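Local structure of peptide chain release factor subunit 1 (Aeropyrum pernix, 3AGK) at residues R15-L20 with P113-R118; G144-E149 with Q232-G237. The protein probably directs termination of protein synthesis at all three stop codons, promoting release of the finished peptide as an archaeal class I release factor. All blocks are in the same frame, centred on the assembly; numbering follows the deposited sequence.

Contact 1. Residues R15-L20 with P113-R118; sequences RELARL and PPEPIR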
ATOM      1  N   ARG A  15     -11.317 -10.262  -4.343  1.00 88.20           N
ATOM      2  CA  ARG A  15     -11.054 -10.920  -3.068  1.00 95.22           C
ATOM      3  C   ARG A  15     -10.036 -12.057  -3.229  1.00 90.52           C
ATOM      4  O   ARG A  15      -9.136 -12.222  -2.406  1.00 89.07           O
ATOM      5  CB  ARG A  15     -12.347 -11.419  -2.414  1.00100.94           C
ATOM      6  CG  ARG A  15     -13.016 -12.580  -3.130  1.00110.83           C
ATOM      7  CD  ARG A  15     -14.039 -13.272  -2.244  1.00120.25           C
ATOM      8  NE  ARG A  15     -15.079 -12.353  -1.794  1.00130.70           N
ATOM      9  CZ  ARG A  15     -16.239 -12.176  -2.417  1.00139.38           C
ATOM     10  NH1 ARG A  15     -17.131 -11.318  -1.935  1.00143.99           N
ATOM     11  NH2 ARG A  15     -16.511 -12.859  -3.521  1.00141.20           N
ATOM     12  N   GLU A  16     -10.164 -12.837  -4.293  1.00 86.11           N
ATOM     13  CA  GLU A  16      -9.176 -13.877  -4.545  1.00 83.98           C
ATOM     14  C   GLU A  16      -7.869 -13.308  -5.118  1.00 73.70           C
ATOM     15  O   GLU A  16      -6.787 -13.796  -4.809  1.00 69.14           O
ATOM     16  CB  GLU A  16      -9.749 -14.994  -5.422  1.00 85.41           C
ATOM     17  CG  GLU A  16     -10.811 -14.553  -6.408  1.00 94.70           C
ATOM     18  CD  GLU A  16     -11.790 -15.671  -6.741  1.00104.38           C
ATOM     19  OE1 GLU A  16     -12.740 -15.436  -7.520  1.00108.74           O
ATOM     20  OE2 GLU A  16     -11.615 -16.788  -6.215  1.00107.84           O
ATOM     21  N   LEU A  17      -7.970 -12.267  -5.935  1.00 67.92           N
ATOM     22  CA  LEU A  17      -6.779 -11.658  -6.519  1.00 72.47           C
ATOM     23  C   LEU A  17      -5.790 -11.249  -5.427  1.00 81.14           C
ATOM     24  O   LEU A  17      -4.580 -11.458  -5.562  1.00 80.38           O
ATOM     25  CB  LEU A  17      -7.154 -10.436  -7.364  1.00 73.53           C
ATOM     26  CG  LEU A  17      -6.376 -10.155  -8.658  1.00 76.31           C
ATOM     27  CD1 LEU A  17      -6.377  -8.665  -8.949  1.00 71.14           C
ATOM     28  CD2 LEU A  17      -4.935 -10.734  -8.701  1.00 57.98           C
ATOM     29  N   ALA A  18      -6.315 -10.671  -4.346  1.00 83.01           N
ATOM     30  CA  ALA A  18      -5.486 -10.178  -3.242  1.00 81.76           C
ATOM     31  C   ALA A  18      -4.839 -11.310  -2.459  1.00 85.32           C
ATOM     32  O   ALA A  18      -3.660 -11.236  -2.107  1.00 90.93           O
ATOM     33  CB  ALA A  18      -6.299  -9.310  -2.309  1.00 83.38           C
ATOM     34  N   ARG A  19      -5.623 -12.344  -2.160  1.00 75.77           N
ATOM     35  CA  ARG A  19      -5.079 -13.539  -1.536  1.00 71.06           C
ATOM     36  C   ARG A  19      -3.864 -14.031  -2.332  1.00 73.02           C
ATOM     37  O   ARG A  19      -2.806 -14.318  -1.768  1.00 76.30           O
ATOM     38  CB  ARG A  19      -6.147 -14.632  -1.492  1.00 74.24           C
ATOM     39  CG  ARG A  19      -5.745 -15.875  -0.711  1.00 77.60           C
ATOM     40  CD  ARG A  19      -6.924 -16.821  -0.566  1.00 84.13           C
ATOM     41  NE  ARG A  19      -6.732 -17.768   0.527  1.00 96.28           N
ATOM     42  CZ  ARG A  19      -7.098 -19.045   0.486  1.00 91.67           C
ATOM     43  NH1 ARG A  19      -7.672 -19.537  -0.604  1.00 87.00           N
ATOM     44  NH2 ARG A  19      -6.878 -19.834   1.529  1.00 87.60           N
ATOM     45  N   LEU A  20      -4.046 -14.136  -3.645  1.00 67.86           N
ATOM     46  CA  LEU A  20      -3.011 -14.590  -4.565  1.00 65.28           C
ATOM     47  C   LEU A  20      -1.832 -13.621  -4.527  1.00 66.37           C
ATOM     48  O   LEU A  20      -0.670 -14.032  -4.486  1.00 66.51           O
ATOM     49  CB  LEU A  20      -3.588 -14.643  -5.977  1.00 61.60           C
ATOM     50  CG  LEU A  20      -2.739 -15.186  -7.120  1.00 67.49           C
ATOM     51  CD1 LEU A  20      -2.384 -16.656  -6.917  1.00 61.97           C
ATOM     52  CD2 LEU A  20      -3.482 -14.997  -8.422  1.00 71.60           C
ATOM     53  N   PRO A 113      -8.195 -11.416 -14.709  1.00 68.71           N
ATOM     54  CA  PRO A 113      -8.370 -10.500 -13.575  1.00 68.75           C
ATOM     55  C   PRO A 113      -9.788  -9.919 -13.501  1.00 72.48           C
ATOM     56  O   PRO A 113     -10.486  -9.907 -14.517  1.00 72.52           O
ATOM     57  CB  PRO A 113      -7.352  -9.396 -13.877  1.00 68.53           C
ATOM     58  CG  PRO A 113      -7.273  -9.370 -15.372  1.00 64.99           C
ATOM     59  CD  PRO A 113      -7.463 -10.793 -15.827  1.00 67.52           C
ATOM     60  N   PRO A 114     -10.200  -9.419 -12.321  1.00 73.66           N
ATOM     61  CA  PRO A 114     -11.561  -8.884 -12.172  1.00 82.87           C
ATOM     62  C   PRO A 114     -11.742  -7.677 -13.081  1.00 89.66           C
ATOM     63  O   PRO A 114     -12.851  -7.352 -13.511  1.00 92.74           O
ATOM     64  CB  PRO A 114     -11.618  -8.437 -10.702  1.00 81.82           C
ATOM     65  CG  PRO A 114     -10.374  -8.942 -10.054  1.00 77.07           C
ATOM     66  CD  PRO A 114      -9.368  -9.176 -11.131  1.00 70.32           C
ATOM     67  N   GLU A 115     -10.617  -7.033 -13.366  1.00 86.37           N
ATOM     68  CA  GLU A 115     -10.535  -5.818 -14.155  1.00 98.49           C
ATOM     69  C   GLU A 115      -9.887  -6.120 -15.508  1.00 91.59           C
ATOM     70  O   GLU A 115      -8.936  -6.892 -15.584  1.00 82.12           O
ATOM     71  CB  GLU A 115      -9.649  -4.812 -13.413  1.00107.24           C
ATOM     72  CG  GLU A 115      -8.170  -5.263 -13.266  1.00 90.27           C
ATOM     73  CD  GLU A 115      -7.818  -5.772 -11.873  1.00 93.57           C
ATOM     74  OE1 GLU A 115      -8.719  -6.267 -11.173  1.00108.06           O
ATOM     75  OE2 GLU A 115      -6.640  -5.680 -11.467  1.00 91.53           O
ATOM     76  N   PRO A 116     -10.384  -5.493 -16.583  1.00 89.63           N
ATOM     77  CA  PRO A 116      -9.776  -5.720 -17.899  1.00 84.01           C
ATOM     78  C   PRO A 116      -8.409  -5.045 -17.982  1.00 81.85           C
ATOM     79  O   PRO A 116      -8.289  -3.858 -17.694  1.00 85.15           O
ATOM     80  CB  PRO A 116     -10.747  -5.032 -18.871  1.00 88.36           C
ATOM     81  CG  PRO A 116     -11.951  -4.660 -18.054  1.00 95.45           C
ATOM     82  CD  PRO A 116     -11.492  -4.532 -16.642  1.00 94.44           C
ATOM     83  N   ILE A 117      -7.386  -5.798 -18.354  1.00 73.84           N
ATOM     84  CA  ILE A 117      -6.088  -5.194 -18.594  1.00 86.51           C
ATOM     85  C   ILE A 117      -6.102  -4.616 -20.006  1.00 86.69           C
ATOM     86  O   ILE A 117      -6.878  -5.070 -20.853  1.00 92.70           O
ATOM     87  CB  ILE A 117      -4.962  -6.222 -18.416  1.00 85.33           C
ATOM     88  CG1 ILE A 117      -5.477  -7.621 -18.729  1.00 68.45           C
ATOM     89  CG2 ILE A 117      -4.477  -6.227 -16.985  1.00 91.18           C
ATOM     90  CD1 ILE A 117      -4.504  -8.712 -18.331  1.00 64.00           C
ATOM     91  N   ARG A 118      -5.275  -3.603 -20.257  1.00 77.26           N
ATOM     92  CA  ARG A 118      -5.270  -2.957 -21.565  1.00 77.81           C
ATOM     93  C   ARG A 118      -3.886  -2.913 -22.187  1.00 78.64           C
ATOM     94  O   ARG A 118      -3.757  -2.853 -23.412  1.00 75.07           O
ATOM     95  CB  ARG A 118      -5.879  -1.552 -21.498  1.00 90.09           C
ATOM     96  CG  ARG A 118      -7.250  -1.446 -22.175  1.00102.69           C
ATOM     97  CD  ARG A 118      -8.138  -2.613 -21.759  1.00112.29           C
ATOM     98  NE  ARG A 118      -9.396  -2.706 -22.502  1.00121.20           N
ATOM     99  CZ  ARG A 118     -10.547  -2.169 -22.102  1.00124.90           C
ATOM    100  NH1 ARG A 118     -10.604  -1.481 -20.969  1.00123.84           N
ATOM    101  NH2 ARG A 118     -11.642  -2.315 -22.837  1.00130.14           N
TER
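L17, on the inward side of a turn of helix 14-24, meets P114 and E115 in an irregular loop, and the nearest pair of CA atoms is that of L17 and P113, 7.3 Å apart. The loop leaves edge strand 107-111 of the antiparallel four-stranded sheet and runs on toward strand 121-125 at the other edge, so the contact joins helix 14-24 of eRF1 domain 1 to the loop linking the two edge strands of its sheet. No hydrogen bond crosses it, and only 106 Å² is buried in all, which makes this a small apolar packing. L17 supplies one methyl branch: CD1 sits 3.7 Å from P114 CD, and L17 CG follows at 4.0 Å from the same ring carbon. The leucine side chain crosses the proline ring at about a right angle. I12 and F111 also touch L17, F111 from the strand just before the loop. E115 reaches the same methyl by a bent path: chi1 of 65° wedges CG between the backbone N and the carbonyl carbon, and the kink at chi2 (-103°) swings the carboxylate back toward the helix. Both its oxygens are buried without a polar partner in the model, an environment that might favour the protonated form. Both face the leucine methyl from one side and at nearly equal range, E115 OE2 at 3.9 Å and E115 OE1 at 4.0 Å from L17 CD1.

Contact 2. Residues G144-E149 with Q232-G237; sequences GIIIVE and QEFVEG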
ATOM      1  N   GLY A 144      -2.503  11.887   0.311  1.00 43.56           N
ATOM      2  CA  GLY A 144      -1.146  12.412   0.286  1.00 40.30           C
ATOM      3  C   GLY A 144      -1.020  13.465   1.374  1.00 39.15           C
ATOM      4  O   GLY A 144      -1.978  14.145   1.709  1.00 40.67           O
ATOM      5  N   ILE A 145       0.157  13.572   1.965  1.00 40.72           N
ATOM      6  CA  ILE A 145       0.405  14.579   2.991  1.00 38.19           C
ATOM      7  C   ILE A 145       1.726  15.287   2.688  1.00 42.69           C
ATOM      8  O   ILE A 145       2.747  14.630   2.421  1.00 36.68           O
ATOM      9  CB  ILE A 145       0.474  13.952   4.389  1.00 40.71           C
ATOM     10  CG1 ILE A 145      -0.726  13.031   4.606  1.00 42.51           C
ATOM     11  CG2 ILE A 145       0.567  15.048   5.489  1.00 33.22           C
ATOM     12  CD1 ILE A 145      -0.390  11.828   5.422  1.00 39.93           C
ATOM     13  N   ILE A 146       1.681  16.618   2.700  1.00 35.34           N
ATOM     14  CA  ILE A 146       2.871  17.455   2.555  1.00 41.60           C
ATOM     15  C   ILE A 146       2.991  18.327   3.807  1.00 39.92           C
ATOM     16  O   ILE A 146       2.109  19.129   4.093  1.00 39.13           O
ATOM     17  CB  ILE A 146       2.813  18.344   1.285  1.00 39.44           C
ATOM     18  CG1 ILE A 146       2.589  17.483   0.040  1.00 37.30           C
ATOM     19  CG2 ILE A 146       4.101  19.146   1.122  1.00 35.16           C
ATOM     20  CD1 ILE A 146       2.002  18.232  -1.157  1.00 30.25           C
ATOM     21  N   ILE A 147       4.061  18.112   4.573  1.00 41.99           N
ATOM     22  CA  ILE A 147       4.445  18.988   5.681  1.00 43.07           C
ATOM     23  C   ILE A 147       5.485  19.981   5.169  1.00 41.20           C
ATOM     24  O   ILE A 147       6.514  19.581   4.622  1.00 40.89           O
ATOM     25  CB  ILE A 147       5.026  18.191   6.874  1.00 46.57           C
ATOM     26  CG1 ILE A 147       4.046  17.100   7.321  1.00 47.03           C
ATOM     27  CG2 ILE A 147       5.340  19.121   8.043  1.00 38.81           C
ATOM     28  CD1 ILE A 147       4.649  16.164   8.325  1.00 55.01           C
ATOM     29  N   VAL A 148       5.200  21.268   5.318  1.00 38.27           N
ATOM     30  CA  VAL A 148       6.055  22.287   4.729  1.00 46.84           C
ATOM     31  C   VAL A 148       6.574  23.248   5.773  1.00 44.39           C
ATOM     32  O   VAL A 148       5.817  23.742   6.614  1.00 43.00           O
ATOM     33  CB  VAL A 148       5.325  23.167   3.691  1.00 50.25           C
ATOM     34  CG1 VAL A 148       6.366  23.941   2.871  1.00 49.78           C
ATOM     35  CG2 VAL A 148       4.443  22.345   2.789  1.00 49.81           C
ATOM     36  N   GLU A 149       7.868  23.514   5.693  1.00 42.28           N
ATOM     37  CA  GLU A 149       8.493  24.605   6.410  1.00 47.07           C
ATOM     38  C   GLU A 149       9.330  25.355   5.391  1.00 46.52           C
ATOM     39  O   GLU A 149       9.629  24.830   4.317  1.00 46.65           O
ATOM     40  CB  GLU A 149       9.415  24.081   7.508  1.00 55.04           C
ATOM     41  CG  GLU A 149       8.705  23.685   8.770  1.00 64.90           C
ATOM     42  CD  GLU A 149       9.668  23.276   9.867  1.00 66.24           C
ATOM     43  OE1 GLU A 149      10.204  24.176  10.555  1.00 62.90           O
ATOM     44  OE2 GLU A 149       9.881  22.059  10.045  1.00 63.50           O
ATOM     45  N   GLN A 232       0.718  28.045   4.058  1.00 34.95           N
ATOM     46  CA  GLN A 232      -0.185  28.963   3.364  1.00 41.31           C
ATOM     47  C   GLN A 232       0.506  29.529   2.113  1.00 51.42           C
ATOM     48  O   GLN A 232      -0.079  29.565   1.022  1.00 47.37           O
ATOM     49  CB  GLN A 232      -0.625  30.119   4.280  1.00 54.27           C
ATOM     50  CG  GLN A 232      -1.439  29.694   5.511  1.00 69.43           C
ATOM     51  CD  GLN A 232      -2.247  30.840   6.113  1.00 75.35           C
ATOM     52  OE1 GLN A 232      -2.370  31.904   5.502  1.00 80.88           O
ATOM     53  NE2 GLN A 232      -2.804  30.624   7.314  1.00 63.64           N
ATOM     54  N   GLU A 233       1.759  29.957   2.277  1.00 43.59           N
ATOM     55  CA  GLU A 233       2.543  30.455   1.153  1.00 43.18           C
ATOM     56  C   GLU A 233       2.694  29.355   0.106  1.00 41.13           C
ATOM     57  O   GLU A 233       2.490  29.581  -1.087  1.00 43.88           O
ATOM     58  CB  GLU A 233       3.912  30.979   1.634  1.00 45.17           C
ATOM     59  CG  GLU A 233       3.790  32.171   2.612  1.00 54.84           C
ATOM     60  CD  GLU A 233       5.131  32.700   3.165  1.00 66.12           C
ATOM     61  OE1 GLU A 233       6.148  31.969   3.172  1.00 64.34           O
ATOM     62  OE2 GLU A 233       5.149  33.865   3.617  1.00 73.78           O
ATOM     63  N   PHE A 234       3.012  28.151   0.558  1.00 37.64           N
ATOM     64  CA  PHE A 234       3.234  27.032  -0.357  1.00 39.39           C
ATOM     65  C   PHE A 234       1.999  26.752  -1.203  1.00 48.66           C
ATOM     66  O   PHE A 234       2.096  26.489  -2.404  1.00 45.93           O
ATOM     67  CB  PHE A 234       3.597  25.774   0.436  1.00 40.33           C
ATOM     68  CG  PHE A 234       3.810  24.567  -0.420  1.00 39.98           C
ATOM     69  CD1 PHE A 234       4.984  24.422  -1.164  1.00 37.11           C
ATOM     70  CD2 PHE A 234       2.844  23.568  -0.479  1.00 42.20           C
ATOM     71  CE1 PHE A 234       5.197  23.302  -1.963  1.00 35.06           C
ATOM     72  CE2 PHE A 234       3.043  22.449  -1.262  1.00 41.76           C
ATOM     73  CZ  PHE A 234       4.226  22.313  -2.011  1.00 38.08           C
ATOM     74  N   VAL A 235       0.833  26.797  -0.563  1.00 46.13           N
ATOM     75  CA  VAL A 235      -0.407  26.489  -1.250  1.00 48.13           C
ATOM     76  C   VAL A 235      -0.852  27.609  -2.189  1.00 47.34           C
ATOM     77  O   VAL A 235      -1.379  27.365  -3.270  1.00 53.55           O
ATOM     78  CB  VAL A 235      -1.533  26.122  -0.246  1.00 50.85           C
ATOM     79  CG1 VAL A 235      -2.867  26.303  -0.873  1.00 56.64           C
ATOM     80  CG2 VAL A 235      -1.360  24.680   0.194  1.00 40.96           C
ATOM     81  N   GLU A 236      -0.612  28.844  -1.799  1.00 40.50           N
ATOM     82  CA  GLU A 236      -1.027  29.959  -2.645  1.00 50.26           C
ATOM     83  C   GLU A 236      -0.175  30.141  -3.912  1.00 53.85           C
ATOM     84  O   GLU A 236      -0.641  30.709  -4.894  1.00 56.15           O
ATOM     85  CB  GLU A 236      -1.054  31.245  -1.832  1.00 62.34           C
ATOM     86  CG  GLU A 236      -2.079  31.221  -0.718  1.00 76.57           C
ATOM     87  CD  GLU A 236      -2.053  32.490   0.111  1.00 88.45           C
ATOM     88  OE1 GLU A 236      -1.007  33.184   0.107  1.00 88.68           O
ATOM     89  OE2 GLU A 236      -3.076  32.790   0.765  1.00 88.57           O
ATOM     90  N   GLY A 237       1.068  29.666  -3.882  1.00 48.92           N
ATOM     91  CA  GLY A 237       1.957  29.770  -5.025  1.00 53.73           C
ATOM     92  C   GLY A 237       1.697  28.682  -6.057  1.00 58.56           C
ATOM     93  O   GLY A 237       0.705  27.963  -5.961  1.00 51.84           O
TER
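F234 reaches from helix 230-236 to V148 and I146 of strand 142-149, and its side chain can be followed outward atom by atom. The nearest CA atoms are those of V148 and F234, 7.5 Å apart, a gap that side chains bridge without any hydrogen bond. At the root, F234 CB lies 4.1 Å from V148 CG1. With F234 CG anti to the backbone N (chi1 179°), the ring is carried away from the helix, with one face turned to the other valine methyl. There F234 CG is 4.0 Å from V148 CG2, and F234 CD2 is closer still, at 3.8 Å from that methyl. The approach is a CH-pi contact: V148 CG2 stands 4.2 Å from the centroid of the F234 ring, 25° off its normal, over one face but displaced toward the rim. The strand belongs to the mixed five-stranded sheet of eRF1 domain 2, the domain that in this family carries the GGQ motif of peptide release. I146 and V148 alternate with I145 and I147, which pack on helix 259-269 across the sheet, whereas F234 shares its side with helix 188-215: V202 touches both F234 and I146, and F199 touches V148. Farther along the ring, F234 CE2 comes to I146 CG2 at 4.2 Å, an oblique meeting, and F234 CZ, the tip of the ring, is 4.4 Å from the same I146 CG2.

Contacts 1 and 2 lie in different domains, on opposite sides of the chain's centre, with their own centres 36 Å apart and nearest atoms about 22 Å apart; they share no helix or strand. Along the chain they follow in series. The residues that touch are mostly buried in contact 1 and all buried in contact 2, and neither contact has a hydrogen bond across it. Their chemistry differs with position: contact 1 sets a helix against a loop beyond an edge strand and brings a carboxylate into the packing, while contact 2 sets a helix on the central strand of a sheet and is wholly hydrocarbon, with an aromatic ring as its main surface.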